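Local coordinates for protein dnab-like replicative helicase (Bacillus phage SPP1, PDB 3BH0) that probably uses ATP hydrolysis to unwind duplex DNA in the 5'-3' direction during phage replication, this chain being its ATPase domain, at residues N165-K170 with V183-D188; D96-L101 with R172-K177; F70-A75 with D188-L193; F84-A89 with K109-R114. All coordinates share one frame; numbering follows the deposited sequence.

Contact 1: residues N165-K170 with V183-D188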
loop_
_atom_site.group_PDB
_atom_site.type_symbol
_atom_site.label_atom_id
_atom_site.label_comp_id
_atom_site.label_asym_id
_atom_site.label_seq_id
_atom_site.Cartn_x
_atom_site.Cartn_y
_atom_site.Cartn_z
ATOM N N ASN A 165 -12.730 -0.877 13.699
ATOM C CA ASN A 165 -14.173 -0.751 13.716
ATOM C C ASN A 165 -14.615 0.457 12.907
ATOM O O ASN A 165 -15.472 0.356 12.021
ATOM C CB ASN A 165 -14.650 -0.629 15.162
ATOM C CG ASN A 165 -16.024 -1.196 15.359
ATOM O OD1 ASN A 165 -17.032 -0.556 15.008
ATOM N ND2 ASN A 165 -16.089 -2.406 15.917
ATOM N N TYR A 166 -13.981 1.593 13.192
ATOM C CA TYR A 166 -14.207 2.826 12.451
ATOM C C TYR A 166 -13.991 2.616 10.957
ATOM O O TYR A 166 -14.767 3.094 10.141
ATOM C CB TYR A 166 -13.303 3.939 12.997
ATOM C CG TYR A 166 -13.375 5.226 12.219
ATOM C CD1 TYR A 166 -14.205 6.266 12.631
ATOM C CD2 TYR A 166 -12.613 5.406 11.055
ATOM C CE1 TYR A 166 -14.273 7.464 11.891
ATOM C CE2 TYR A 166 -12.677 6.576 10.321
ATOM C CZ TYR A 166 -13.499 7.599 10.743
ATOM O OH TYR A 166 -13.555 8.756 10.005
ATOM N N ILE A 167 -12.934 1.894 10.601
ATOM C CA ILE A 167 -12.575 1.694 9.187
ATOM C C ILE A 167 -13.523 0.719 8.503
ATOM O O ILE A 167 -13.842 0.879 7.316
ATOM C CB ILE A 167 -11.091 1.245 9.029
ATOM C CG1 ILE A 167 -10.156 2.362 9.528
ATOM C CG2 ILE A 167 -10.793 0.809 7.593
ATOM C CD1 ILE A 167 -8.687 2.035 9.487
ATOM N N TRP A 168 -13.944 -0.296 9.261
ATOM C CA TRP A 168 -14.999 -1.233 8.865
ATOM C C TRP A 168 -16.217 -0.485 8.366
ATOM O O TRP A 168 -16.703 -0.718 7.261
ATOM C CB TRP A 168 -15.419 -2.091 10.074
ATOM C CG TRP A 168 -16.130 -3.348 9.687
ATOM C CD1 TRP A 168 -17.335 -3.448 9.052
ATOM C CD2 TRP A 168 -15.673 -4.691 9.897
ATOM N NE1 TRP A 168 -17.659 -4.766 8.852
ATOM C CE2 TRP A 168 -16.653 -5.554 9.355
ATOM C CE3 TRP A 168 -14.533 -5.250 10.497
ATOM C CZ2 TRP A 168 -16.532 -6.962 9.395
ATOM C CZ3 TRP A 168 -14.413 -6.647 10.546
ATOM C CH2 TRP A 168 -15.413 -7.489 9.992
ATOM N N SER A 169 -16.707 0.414 9.208
ATOM C CA SER A 169 -17.848 1.260 8.887
ATOM C C SER A 169 -17.713 1.994 7.538
ATOM O O SER A 169 -18.635 1.976 6.719
ATOM C CB SER A 169 -18.075 2.245 10.028
ATOM O OG SER A 169 -19.232 3.019 9.790
ATOM N N LYS A 170 -16.545 2.598 7.304
ATOM C CA LYS A 170 -16.289 3.381 6.092
ATOM C C LYS A 170 -16.148 2.535 4.840
ATOM O O LYS A 170 -16.564 2.933 3.760
ATOM C CB LYS A 170 -15.055 4.264 6.279
ATOM C CG LYS A 170 -15.115 5.136 7.526
ATOM C CD LYS A 170 -16.123 6.292 7.384
ATOM C CE LYS A 170 -16.313 6.977 8.713
ATOM N NZ LYS A 170 -16.987 8.300 8.581
ATOM N N VAL A 183 -12.964 -2.446 -3.940
ATOM C CA VAL A 183 -12.456 -1.431 -3.002
ATOM C C VAL A 183 -11.109 -1.866 -2.413
ATOM O O VAL A 183 -10.896 -3.047 -2.125
ATOM C CB VAL A 183 -13.471 -1.189 -1.838
ATOM C CG1 VAL A 183 -12.958 -0.172 -0.820
ATOM C CG2 VAL A 183 -14.820 -0.741 -2.373
ATOM N N ILE A 184 -10.199 -0.909 -2.232
ATOM C CA ILE A 184 -8.895 -1.202 -1.637
ATOM C C ILE A 184 -8.702 -0.292 -0.437
ATOM O O ILE A 184 -8.752 0.924 -0.569
ATOM C CB ILE A 184 -7.754 -1.019 -2.661
ATOM C CG1 ILE A 184 -7.991 -1.911 -3.880
ATOM C CG2 ILE A 184 -6.369 -1.307 -2.017
ATOM C CD1 ILE A 184 -8.060 -1.156 -5.173
ATOM N N VAL A 185 -8.497 -0.877 0.737
ATOM C CA VAL A 185 -8.345 -0.086 1.962
ATOM C C VAL A 185 -6.865 0.068 2.315
ATOM O O VAL A 185 -6.217 -0.895 2.703
ATOM C CB VAL A 185 -9.165 -0.707 3.127
ATOM C CG1 VAL A 185 -9.137 0.172 4.373
ATOM C CG2 VAL A 185 -10.612 -0.947 2.666
ATOM N N MET A 186 -6.335 1.280 2.144
ATOM C CA MET A 186 -4.940 1.579 2.487
ATOM C C MET A 186 -4.875 2.252 3.843
ATOM O O MET A 186 -5.579 3.235 4.087
ATOM C CB MET A 186 -4.283 2.502 1.461
ATOM C CG MET A 186 -4.073 1.919 0.083
ATOM S SD MET A 186 -2.637 2.666 -0.740
ATOM C CE MET A 186 -1.318 1.635 -0.094
ATOM N N ILE A 187 -4.022 1.746 4.725
ATOM C CA ILE A 187 -3.910 2.338 6.046
ATOM C C ILE A 187 -2.524 2.961 6.292
ATOM O O ILE A 187 -1.532 2.236 6.466
ATOM C CB ILE A 187 -4.352 1.344 7.131
ATOM C CG1 ILE A 187 -5.724 0.765 6.732
ATOM C CG2 ILE A 187 -4.377 2.022 8.523
ATOM C CD1 ILE A 187 -6.136 -0.467 7.437
ATOM N N ASP A 188 -2.446 4.302 6.277
ATOM C CA ASP A 188 -1.164 4.951 6.605
ATOM C C ASP A 188 -0.838 4.746 8.042
ATOM O O ASP A 188 -1.094 5.539 8.951
ATOM C CB ASP A 188 -0.960 6.403 6.179
ATOM C CG ASP A 188 0.536 6.849 6.310
ATOM O OD1 ASP A 188 1.392 6.084 6.851
ATOM O OD2 ASP A 188 0.858 7.978 5.883
#

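Contact 2: residues D96-L101 with R172-K177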
loop_
_atom_site.group_PDB
_atom_site.type_symbol
_atom_site.label_atom_id
_atom_site.label_comp_id
_atom_site.label_asym_id
_atom_site.label_seq_id
_atom_site.Cartn_x
_atom_site.Cartn_y
_atom_site.Cartn_z
ATOM N N ASP A 96 -9.505 1.913 -12.495
ATOM C CA ASP A 96 -10.872 2.263 -12.082
ATOM C C ASP A 96 -11.352 1.455 -10.864
ATOM O O ASP A 96 -12.559 1.282 -10.641
ATOM C CB ASP A 96 -11.869 2.197 -13.247
ATOM C CG ASP A 96 -13.007 3.204 -13.095
ATOM O OD1 ASP A 96 -14.119 2.783 -12.678
ATOM O OD2 ASP A 96 -12.782 4.416 -13.374
ATOM N N ASP A 97 -10.395 0.975 -10.073
ATOM C CA ASP A 97 -10.697 0.413 -8.769
ATOM C C ASP A 97 -10.806 1.584 -7.804
ATOM O O ASP A 97 -10.347 2.694 -8.124
ATOM C CB ASP A 97 -9.611 -0.575 -8.345
ATOM C CG ASP A 97 -9.560 -1.804 -9.242
ATOM O OD1 ASP A 97 -10.599 -2.487 -9.364
ATOM O OD2 ASP A 97 -8.488 -2.087 -9.828
ATOM N N VAL A 98 -11.428 1.342 -6.648
ATOM C CA VAL A 98 -11.683 2.373 -5.642
ATOM C C VAL A 98 -10.698 2.251 -4.477
ATOM O O VAL A 98 -10.601 1.199 -3.846
ATOM C CB VAL A 98 -13.144 2.290 -5.115
ATOM C CG1 VAL A 98 -13.419 3.351 -4.045
ATOM C CG2 VAL A 98 -14.135 2.433 -6.261
ATOM N N VAL A 99 -9.975 3.334 -4.200
ATOM C CA VAL A 99 -8.995 3.362 -3.118
ATOM C C VAL A 99 -9.452 4.235 -1.946
ATOM O O VAL A 99 -9.710 5.420 -2.110
ATOM C CB VAL A 99 -7.598 3.817 -3.612
ATOM C CG1 VAL A 99 -6.567 3.685 -2.485
ATOM C CG2 VAL A 99 -7.155 3.007 -4.837
ATOM N N ASN A 100 -9.566 3.622 -0.770
ATOM C CA ASN A 100 -9.845 4.322 0.467
ATOM C C ASN A 100 -8.543 4.434 1.250
ATOM O O ASN A 100 -8.023 3.443 1.762
ATOM C CB ASN A 100 -10.857 3.549 1.310
ATOM C CG ASN A 100 -12.310 3.853 0.952
ATOM O OD1 ASN A 100 -12.600 4.574 0.001
ATOM N ND2 ASN A 100 -13.231 3.294 1.738
ATOM N N LEU A 101 -8.013 5.644 1.333
ATOM C CA LEU A 101 -6.779 5.874 2.065
ATOM C C LEU A 101 -7.087 6.405 3.449
ATOM O O LEU A 101 -7.656 7.489 3.597
ATOM C CB LEU A 101 -5.857 6.823 1.307
ATOM C CG LEU A 101 -4.719 7.453 2.115
ATOM C CD1 LEU A 101 -3.708 6.424 2.685
ATOM C CD2 LEU A 101 -4.019 8.532 1.277
ATOM N N ARG A 172 -17.659 -0.368 4.205
ATOM C CA ARG A 172 -19.029 -0.755 3.833
ATOM C C ARG A 172 -19.739 0.399 3.153
ATOM O O ARG A 172 -20.233 0.273 2.019
ATOM C CB ARG A 172 -19.814 -1.191 5.071
ATOM C CG ARG A 172 -19.258 -2.443 5.726
ATOM C CD ARG A 172 -20.227 -3.018 6.720
ATOM N NE ARG A 172 -21.510 -3.324 6.089
ATOM C CZ ARG A 172 -22.693 -3.102 6.656
ATOM N NH1 ARG A 172 -22.760 -2.565 7.864
ATOM N NH2 ARG A 172 -23.807 -3.413 6.006
ATOM N N GLN A 173 -19.763 1.526 3.860
ATOM C CA GLN A 173 -20.230 2.806 3.348
ATOM C C GLN A 173 -19.715 3.101 1.933
ATOM O O GLN A 173 -20.485 3.536 1.090
ATOM C CB GLN A 173 -19.838 3.908 4.344
ATOM C CG GLN A 173 -20.526 5.233 4.128
ATOM C CD GLN A 173 -20.053 6.311 5.090
ATOM O OE1 GLN A 173 -19.971 6.100 6.306
ATOM N NE2 GLN A 173 -19.755 7.487 4.547
ATOM N N THR A 174 -18.434 2.843 1.672
ATOM C CA THR A 174 -17.836 3.010 0.322
ATOM C C THR A 174 -18.327 1.955 -0.662
ATOM O O THR A 174 -18.539 2.233 -1.841
ATOM C CB THR A 174 -16.263 2.969 0.358
ATOM O OG1 THR A 174 -15.764 4.099 1.078
ATOM C CG2 THR A 174 -15.655 2.975 -1.043
ATOM N N LYS A 175 -18.462 0.730 -0.178
ATOM C CA LYS A 175 -18.949 -0.377 -0.993
ATOM C C LYS A 175 -20.323 -0.030 -1.541
ATOM O O LYS A 175 -20.541 -0.036 -2.747
ATOM C CB LYS A 175 -19.027 -1.647 -0.149
ATOM C CG LYS A 175 -17.783 -2.499 -0.171
ATOM C CD LYS A 175 -18.149 -3.865 0.373
ATOM C CE LYS A 175 -17.881 -4.943 -0.654
ATOM N NZ LYS A 175 -18.452 -6.227 -0.165
ATOM N N ARG A 176 -21.234 0.301 -0.632
ATOM C CA ARG A 176 -22.597 0.708 -0.988
ATOM C C ARG A 176 -22.648 1.807 -2.053
ATOM O O ARG A 176 -23.537 1.799 -2.912
ATOM C CB ARG A 176 -23.338 1.165 0.265
ATOM C CG ARG A 176 -24.836 0.904 0.237
ATOM C CD ARG A 176 -25.472 1.381 1.548
ATOM N NE ARG A 176 -24.915 2.673 1.954
ATOM C CZ ARG A 176 -25.555 3.837 1.862
ATOM N NH1 ARG A 176 -26.808 3.886 1.404
ATOM N NH2 ARG A 176 -24.936 4.957 2.241
ATOM N N LYS A 177 -21.690 2.733 -2.005
ATOM C CA LYS A 177 -21.654 3.864 -2.935
ATOM C C LYS A 177 -20.879 3.563 -4.218
ATOM O O LYS A 177 -20.785 4.405 -5.105
ATOM C CB LYS A 177 -21.123 5.122 -2.230
ATOM C CG LYS A 177 -22.080 5.675 -1.171
ATOM C CD LYS A 177 -21.396 6.648 -0.211
ATOM C CE LYS A 177 -22.331 7.014 0.958
ATOM N NZ LYS A 177 -21.892 8.200 1.778
#

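Contact 3: residues F70-A75 with D188-L193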
loop_
_atom_site.group_PDB
_atom_site.type_symbol
_atom_site.label_atom_id
_atom_site.label_comp_id
_atom_site.label_asym_id
_atom_site.label_seq_id
_atom_site.Cartn_x
_atom_site.Cartn_y
_atom_site.Cartn_z
ATOM N N PHE A 70 -4.773 -9.496 2.641
ATOM C CA PHE A 70 -4.313 -8.553 3.628
ATOM C C PHE A 70 -2.825 -8.384 3.344
ATOM O O PHE A 70 -2.025 -9.296 3.583
ATOM C CB PHE A 70 -4.581 -9.094 5.031
ATOM C CG PHE A 70 -4.062 -8.233 6.129
ATOM C CD1 PHE A 70 -4.056 -6.849 6.012
ATOM C CD2 PHE A 70 -3.597 -8.808 7.300
ATOM C CE1 PHE A 70 -3.574 -6.054 7.032
ATOM C CE2 PHE A 70 -3.106 -8.017 8.333
ATOM C CZ PHE A 70 -3.101 -6.637 8.196
ATOM N N VAL A 71 -2.468 -7.235 2.776
ATOM C CA VAL A 71 -1.083 -6.971 2.424
ATOM C C VAL A 71 -0.449 -5.892 3.283
ATOM O O VAL A 71 -1.060 -4.884 3.632
ATOM C CB VAL A 71 -0.839 -6.812 0.874
ATOM C CG1 VAL A 71 -2.123 -6.740 0.118
ATOM C CG2 VAL A 71 0.058 -5.643 0.534
ATOM N N LEU A 72 0.787 -6.181 3.658
ATOM C CA LEU A 72 1.583 -5.362 4.536
ATOM C C LEU A 72 2.773 -4.766 3.768
ATOM O O LEU A 72 3.481 -5.464 3.057
ATOM C CB LEU A 72 2.059 -6.226 5.704
ATOM C CG LEU A 72 2.415 -5.487 6.978
ATOM C CD1 LEU A 72 1.126 -5.047 7.700
ATOM C CD2 LEU A 72 3.261 -6.380 7.858
ATOM N N ILE A 73 2.940 -3.456 3.892
ATOM C CA ILE A 73 4.087 -2.744 3.347
ATOM C C ILE A 73 4.818 -2.201 4.557
ATOM O O ILE A 73 4.388 -1.226 5.173
ATOM C CB ILE A 73 3.688 -1.585 2.386
ATOM C CG1 ILE A 73 2.912 -2.127 1.181
ATOM C CG2 ILE A 73 4.928 -0.867 1.893
ATOM C CD1 ILE A 73 2.255 -1.068 0.339
ATOM N N ALA A 74 5.903 -2.872 4.901
ATOM C CA ALA A 74 6.712 -2.485 6.032
ATOM C C ALA A 74 8.121 -2.011 5.625
ATOM O O ALA A 74 8.749 -2.538 4.710
ATOM C CB ALA A 74 6.775 -3.614 7.041
ATOM N N ALA A 75 8.604 -0.982 6.297
ATOM C CA ALA A 75 9.936 -0.452 6.003
ATOM C C ALA A 75 10.370 0.449 7.127
ATOM O O ALA A 75 9.544 1.048 7.800
ATOM C CB ALA A 75 9.942 0.327 4.681
ATOM N N ASP A 188 -2.446 4.302 6.277
ATOM C CA ASP A 188 -1.164 4.951 6.605
ATOM C C ASP A 188 -0.838 4.746 8.042
ATOM O O ASP A 188 -1.094 5.539 8.951
ATOM C CB ASP A 188 -0.960 6.403 6.179
ATOM C CG ASP A 188 0.536 6.849 6.310
ATOM O OD1 ASP A 188 1.392 6.084 6.851
ATOM O OD2 ASP A 188 0.858 7.978 5.883
ATOM N N TYR A 189 -0.266 3.565 8.135
ATOM C CA TYR A 189 0.414 2.934 9.209
ATOM C C TYR A 189 -0.372 2.435 10.385
ATOM O O TYR A 189 -1.072 3.172 11.074
ATOM C CB TYR A 189 1.893 3.365 9.335
ATOM C CG TYR A 189 2.414 4.009 10.575
ATOM C CD1 TYR A 189 2.835 3.233 11.652
ATOM C CD2 TYR A 189 2.623 5.389 10.623
ATOM C CE1 TYR A 189 3.378 3.819 12.780
ATOM C CE2 TYR A 189 3.180 5.987 11.749
ATOM C CZ TYR A 189 3.550 5.198 12.815
ATOM O OH TYR A 189 4.076 5.788 13.928
ATOM N N LEU A 190 -0.261 1.115 10.494
ATOM C CA LEU A 190 -1.066 0.253 11.302
ATOM C C LEU A 190 -0.923 0.518 12.787
ATOM O O LEU A 190 -1.906 0.446 13.512
ATOM C CB LEU A 190 -0.705 -1.206 10.973
ATOM C CG LEU A 190 -1.304 -2.391 11.744
ATOM C CD1 LEU A 190 -1.498 -3.545 10.779
ATOM C CD2 LEU A 190 -0.437 -2.821 12.932
ATOM N N GLN A 191 0.289 0.844 13.219
ATOM C CA GLN A 191 0.614 0.930 14.643
ATOM C C GLN A 191 0.119 2.225 15.269
ATOM O O GLN A 191 0.349 2.473 16.457
ATOM C CB GLN A 191 2.123 0.773 14.876
ATOM C CG GLN A 191 2.655 -0.644 14.646
ATOM C CD GLN A 191 2.996 -0.946 13.178
ATOM O OE1 GLN A 191 2.908 -0.081 12.299
ATOM N NE2 GLN A 191 3.399 -2.187 12.921
ATOM N N LEU A 192 -0.553 3.028 14.452
ATOM C CA LEU A 192 -1.222 4.246 14.864
ATOM C C LEU A 192 -2.721 4.014 15.123
ATOM O O LEU A 192 -3.403 4.871 15.704
ATOM C CB LEU A 192 -1.051 5.320 13.765
ATOM C CG LEU A 192 -0.234 6.590 14.045
ATOM C CD1 LEU A 192 1.070 6.268 14.746
ATOM C CD2 LEU A 192 0.021 7.408 12.780
ATOM N N LEU A 193 -3.232 2.864 14.687
ATOM C CA LEU A 193 -4.662 2.559 14.818
ATOM C C LEU A 193 -5.080 2.455 16.284
ATOM O O LEU A 193 -4.309 2.004 17.121
ATOM C CB LEU A 193 -5.027 1.272 14.068
ATOM C CG LEU A 193 -5.065 1.336 12.539
ATOM C CD1 LEU A 193 -5.122 -0.054 11.915
ATOM C CD2 LEU A 193 -6.214 2.189 12.038
#

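Contact 4: residues F84-A89 with K109-R114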
loop_
_atom_site.group_PDB
_atom_site.type_symbol
_atom_site.label_atom_id
_atom_site.label_comp_id
_atom_site.label_asym_id
_atom_site.label_seq_id
_atom_site.Cartn_x
_atom_site.Cartn_y
_atom_site.Cartn_z
ATOM N N PHE A 84 5.673 5.100 -2.098
ATOM C CA PHE A 84 5.390 3.799 -2.709
ATOM C C PHE A 84 3.916 3.410 -2.589
ATOM O O PHE A 84 3.306 2.932 -3.562
ATOM C CB PHE A 84 6.290 2.742 -2.062
ATOM C CG PHE A 84 6.035 1.345 -2.527
ATOM C CD1 PHE A 84 6.567 0.885 -3.727
ATOM C CD2 PHE A 84 5.312 0.468 -1.745
ATOM C CE1 PHE A 84 6.352 -0.430 -4.146
ATOM C CE2 PHE A 84 5.094 -0.843 -2.157
ATOM C CZ PHE A 84 5.618 -1.286 -3.362
ATOM N N ALA A 85 3.353 3.609 -1.398
ATOM C CA ALA A 85 1.932 3.368 -1.181
ATOM C C ALA A 85 1.058 4.298 -2.035
ATOM O O ALA A 85 0.118 3.842 -2.697
ATOM C CB ALA A 85 1.588 3.495 0.297
ATOM N N LEU A 86 1.371 5.593 -2.040
ATOM C CA LEU A 86 0.576 6.538 -2.841
ATOM C C LEU A 86 0.702 6.241 -4.324
ATOM O O LEU A 86 -0.257 6.377 -5.075
ATOM C CB LEU A 86 0.904 8.008 -2.530
ATOM C CG LEU A 86 0.465 8.518 -1.144
ATOM C CD1 LEU A 86 1.153 9.801 -0.803
ATOM C CD2 LEU A 86 -1.045 8.679 -0.987
ATOM N N LYS A 87 1.881 5.795 -4.734
ATOM C CA LYS A 87 2.105 5.448 -6.128
ATOM C C LYS A 87 1.094 4.362 -6.493
ATOM O O LYS A 87 0.266 4.554 -7.379
ATOM C CB LYS A 87 3.557 5.025 -6.333
ATOM C CG LYS A 87 3.925 4.617 -7.739
ATOM C CD LYS A 87 3.745 5.740 -8.730
ATOM C CE LYS A 87 3.931 5.210 -10.145
ATOM N NZ LYS A 87 3.927 6.341 -11.109
ATOM N N GLN A 88 1.141 3.257 -5.752
ATOM C CA GLN A 88 0.152 2.182 -5.826
ATOM C C GLN A 88 -1.288 2.668 -5.810
ATOM O O GLN A 88 -2.077 2.273 -6.665
ATOM C CB GLN A 88 0.356 1.163 -4.703
ATOM C CG GLN A 88 1.615 0.349 -4.849
ATOM C CD GLN A 88 1.533 -1.018 -4.201
ATOM O OE1 GLN A 88 2.513 -1.499 -3.631
ATOM N NE2 GLN A 88 0.374 -1.656 -4.285
ATOM N N ALA A 89 -1.632 3.523 -4.851
ATOM C CA ALA A 89 -3.000 4.024 -4.748
ATOM C C ALA A 89 -3.485 4.600 -6.074
ATOM O O ALA A 89 -4.611 4.343 -6.497
ATOM C CB ALA A 89 -3.119 5.059 -3.641
ATOM N N LYS A 109 -5.004 17.295 2.659
ATOM C CA LYS A 109 -4.243 18.315 1.948
ATOM C C LYS A 109 -2.832 17.817 1.623
ATOM O O LYS A 109 -2.382 17.909 0.482
ATOM C CB LYS A 109 -4.140 19.598 2.784
ATOM C CG LYS A 109 -5.394 20.464 2.850
ATOM C CD LYS A 109 -4.995 21.932 3.009
ATOM C CE LYS A 109 -5.974 22.688 3.857
ATOM N NZ LYS A 109 -5.863 22.300 5.277
ATOM N N GLU A 110 -2.160 17.280 2.638
ATOM C CA GLU A 110 -0.791 16.797 2.540
ATOM C C GLU A 110 -0.631 15.597 1.609
ATOM O O GLU A 110 0.341 15.512 0.890
ATOM C CB GLU A 110 -0.297 16.443 3.931
ATOM C CG GLU A 110 1.133 16.817 4.187
ATOM C CD GLU A 110 1.486 16.793 5.676
ATOM O OE1 GLU A 110 0.682 17.289 6.507
ATOM O OE2 GLU A 110 2.579 16.291 6.016
ATOM N N ASN A 111 -1.590 14.677 1.645
ATOM C CA ASN A 111 -1.657 13.544 0.723
ATOM C C ASN A 111 -1.881 14.001 -0.701
ATOM O O ASN A 111 -1.252 13.502 -1.622
ATOM C CB ASN A 111 -2.783 12.565 1.134
ATOM C CG ASN A 111 -2.423 11.727 2.361
ATOM O OD1 ASN A 111 -1.734 10.721 2.253
ATOM N ND2 ASN A 111 -2.881 12.151 3.530
ATOM N N ILE A 112 -2.794 14.954 -0.870
ATOM C CA ILE A 112 -3.180 15.474 -2.191
ATOM C C ILE A 112 -2.024 16.188 -2.897
ATOM O O ILE A 112 -1.846 16.026 -4.108
ATOM C CB ILE A 112 -4.452 16.383 -2.101
ATOM C CG1 ILE A 112 -5.683 15.531 -1.809
ATOM C CG2 ILE A 112 -4.679 17.150 -3.401
ATOM C CD1 ILE A 112 -6.863 16.304 -1.301
ATOM N N LYS A 113 -1.234 16.958 -2.149
ATOM C CA LYS A 113 -0.050 17.614 -2.731
ATOM C C LYS A 113 0.953 16.590 -3.249
ATOM O O LYS A 113 1.464 16.742 -4.354
ATOM C CB LYS A 113 0.602 18.608 -1.766
ATOM C CG LYS A 113 -0.133 19.954 -1.697
ATOM C CD LYS A 113 0.480 20.877 -0.647
ATOM C CE LYS A 113 -0.116 22.294 -0.682
ATOM N NZ LYS A 113 -1.305 22.433 0.196
ATOM N N ARG A 114 1.190 15.526 -2.481
ATOM C CA ARG A 114 2.061 14.448 -2.960
ATOM C C ARG A 114 1.532 13.803 -4.245
ATOM O O ARG A 114 2.294 13.528 -5.177
ATOM C CB ARG A 114 2.236 13.363 -1.911
ATOM C CG ARG A 114 3.068 13.720 -0.737
ATOM C CD ARG A 114 3.067 12.525 0.175
ATOM N NE ARG A 114 3.961 12.693 1.305
ATOM C CZ ARG A 114 5.066 11.979 1.507
ATOM N NH1 ARG A 114 5.428 11.022 0.644
ATOM N NH2 ARG A 114 5.805 12.226 2.591
#

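Contact 1: residues N165-K170 with V183-D188
Every second side chain of strand 183-188 turns to helix 164-176, and the two that reach segment 165-170, Val185 and Ile187, meet a single residue there, Ile167. Val183, at the start of the strand, packs on Thr174 further along the helix; Ile184 faces the other side of the sheet, where its CD1 packs on Asp97, while its backbone pairs with strand 98-103. Val185 then points toward the helix. Its CG1 branch meets Ile167 CG2 at 3.7 Å, the two side chains crossing at a slant, and His102 packs beside both. This is how the beta-alpha-beta unit of a RecA-like P-loop domain closes: the chain leaves strand 154-157, runs through helix 164-176 on one face of the sheet and returns as strand 183-188, with strand 98-103 lying between the two. Met186, the next residue, again looks to the opposite face and packs on Ala85 of helix 81-93. Ile187 comes back to the helix side, where its CD1 and Ile167 CD1 approach tip to tip at 4.1 Å. Ile167 can serve both neighbours because its CG1-CD1 arm is fully extended (chi2 177°), carrying CD1 along to Ile187 while CG2 stays over Val185; Leu193 touches the same isoleucine. The strand's hydrophobic run leads to Asp188, buried at its far end, a pattern consistent with the Walker B motif of DnaB-type helicases.

Contact 2: residues D96-L101 with R172-K177
Thr174 of helix 164-176 packs on Val98 and Asn100 of strand 98-103, two residues that project from the same face of the parallel part of the sheet in this RecA-like P-loop domain. All three are buried, and they make up the tight part of the contact. The amide of Asn100 comes against Thr174 from the opposite direction, with Asn100 CG 3.5 Å from Thr174 OG1. The hydroxyl is held within its own helix: a chi1 of -66° sets OG1 beside the backbone N, and it hydrogen-bonds the carbonyl of Lys170 one turn back. The outer side of the helix is a different setting. Arg172 and Arg176 are exposed there, and Lys175 points away from the strand, its NZ bonded to the carbonyl of Leu220. Before the strand begins, the exposed Asp96, with a positive phi of 68°, ends helix 81-93 in a Schellman motif and forms a salt bridge with Lys181, whereas the buried Asp97 pairs with Arg182. Back in the interior, a purely apolar touch completes the contact, the methyl groups Val98 CG1 and Thr174 CG2 meeting tip to tip at 3.8 Å.

Contact 3: residues F70-A75 with D188-L193
Leu190 gives the largest share of the surface buried here, and one of its methyl groups does all the touching. Leu190 CD1 lies 4.3 Å from Phe70 CZ and, at the same distance, 4.3 Å, from Leu72 CD1. The aromatic ring receives the methyl at its edge, near the ring plane, so the contact is made at the far end of the ring and not over a face. Phe70 reaches that far because its CG stands anti to the backbone N (chi1 176°), which carries CZ out toward the loop. Leu72, two residues on, sends its CD1 the same way. These are light contacts, and other residues add to them: Leu213 of helix 202-220 touches both Phe70 and Leu190, and Ala226 also packs on Leu190. Nearby, the short 3-10 segment 190-192 is tied down by Gln191, whose amide bonds Ser228 and the backbone N of Gln229. Strand 223-228 lies between strands 70-74 and 183-188 in the sheet, so Leu190 reaches past it. Strand 70-74 runs into Ala75, where the probable Walker A loop begins, while 188-193 leads out of strand 183-188; the contact thus ties the first half of strand 70-74 to that second loop, in a RecA-like nucleotide-binding core.

Contact 4: residues F84-A89 with K109-R114
Leu86, on helix 81-93, pushes its two methyl groups between Asn111 and Arg114, residues about one turn apart on helix 108-119, and it crosses both side chains at about a right angle. Each methyl has its own partner. Leu86 CD1 sits 3.5 Å from Arg114 CD and 3.9 Å from Arg114 CB, so it lies against the aliphatic stem of the arginine and not against its guanidinium group. That stem is extended from CG to NE (chi2 178°, chi3 174°), which presents a straight run of methylenes to the leucine and carries the charged end onward. Leu86 CD2, the other branch, comes to 3.9 Å from Asn111 OD1, a packing contact with the amide oxygen. The nitrogen of that amide has its polar partner within the same helix region: Asn111 ND2 donates to the carbonyl of Gly107, with a further, weak bond to Ser103 OG. Leu101 of strand 98-103 packs on both Leu86 and Asn111, placing the helix pair against one face of the central sheet, opposite the face that carries helix 164-176. Arg114, partly exposed, also touches residues of the probable Walker A motif. Helix 81-93 directly follows that loop and packs against the parallel part of the sheet, as in P-loop NTPases.

Overall arrangement
From the N terminus, strand 70-74 opens the widest loop, closed only when contact 3 brings in 188-193; the other three contacts nest inside it. Contact 4 opens on helix 81-93 and closes on helix 108-119. Before it closes, strand 98-103 has opened contact 2, so these two cross. Contact 2 closes on helix 164-176, after contact 1 has opened there, and contact 1 closes on strand 183-188, so this pair crosses too, while contacts 4 and 1 follow in series. Contacts 1 and 2 pin helix 164-176 to neighbouring strands on one face, contact 4 joins two helices on the other, and contact 3 bridges strand 70-74 to the loop after strand 183-188.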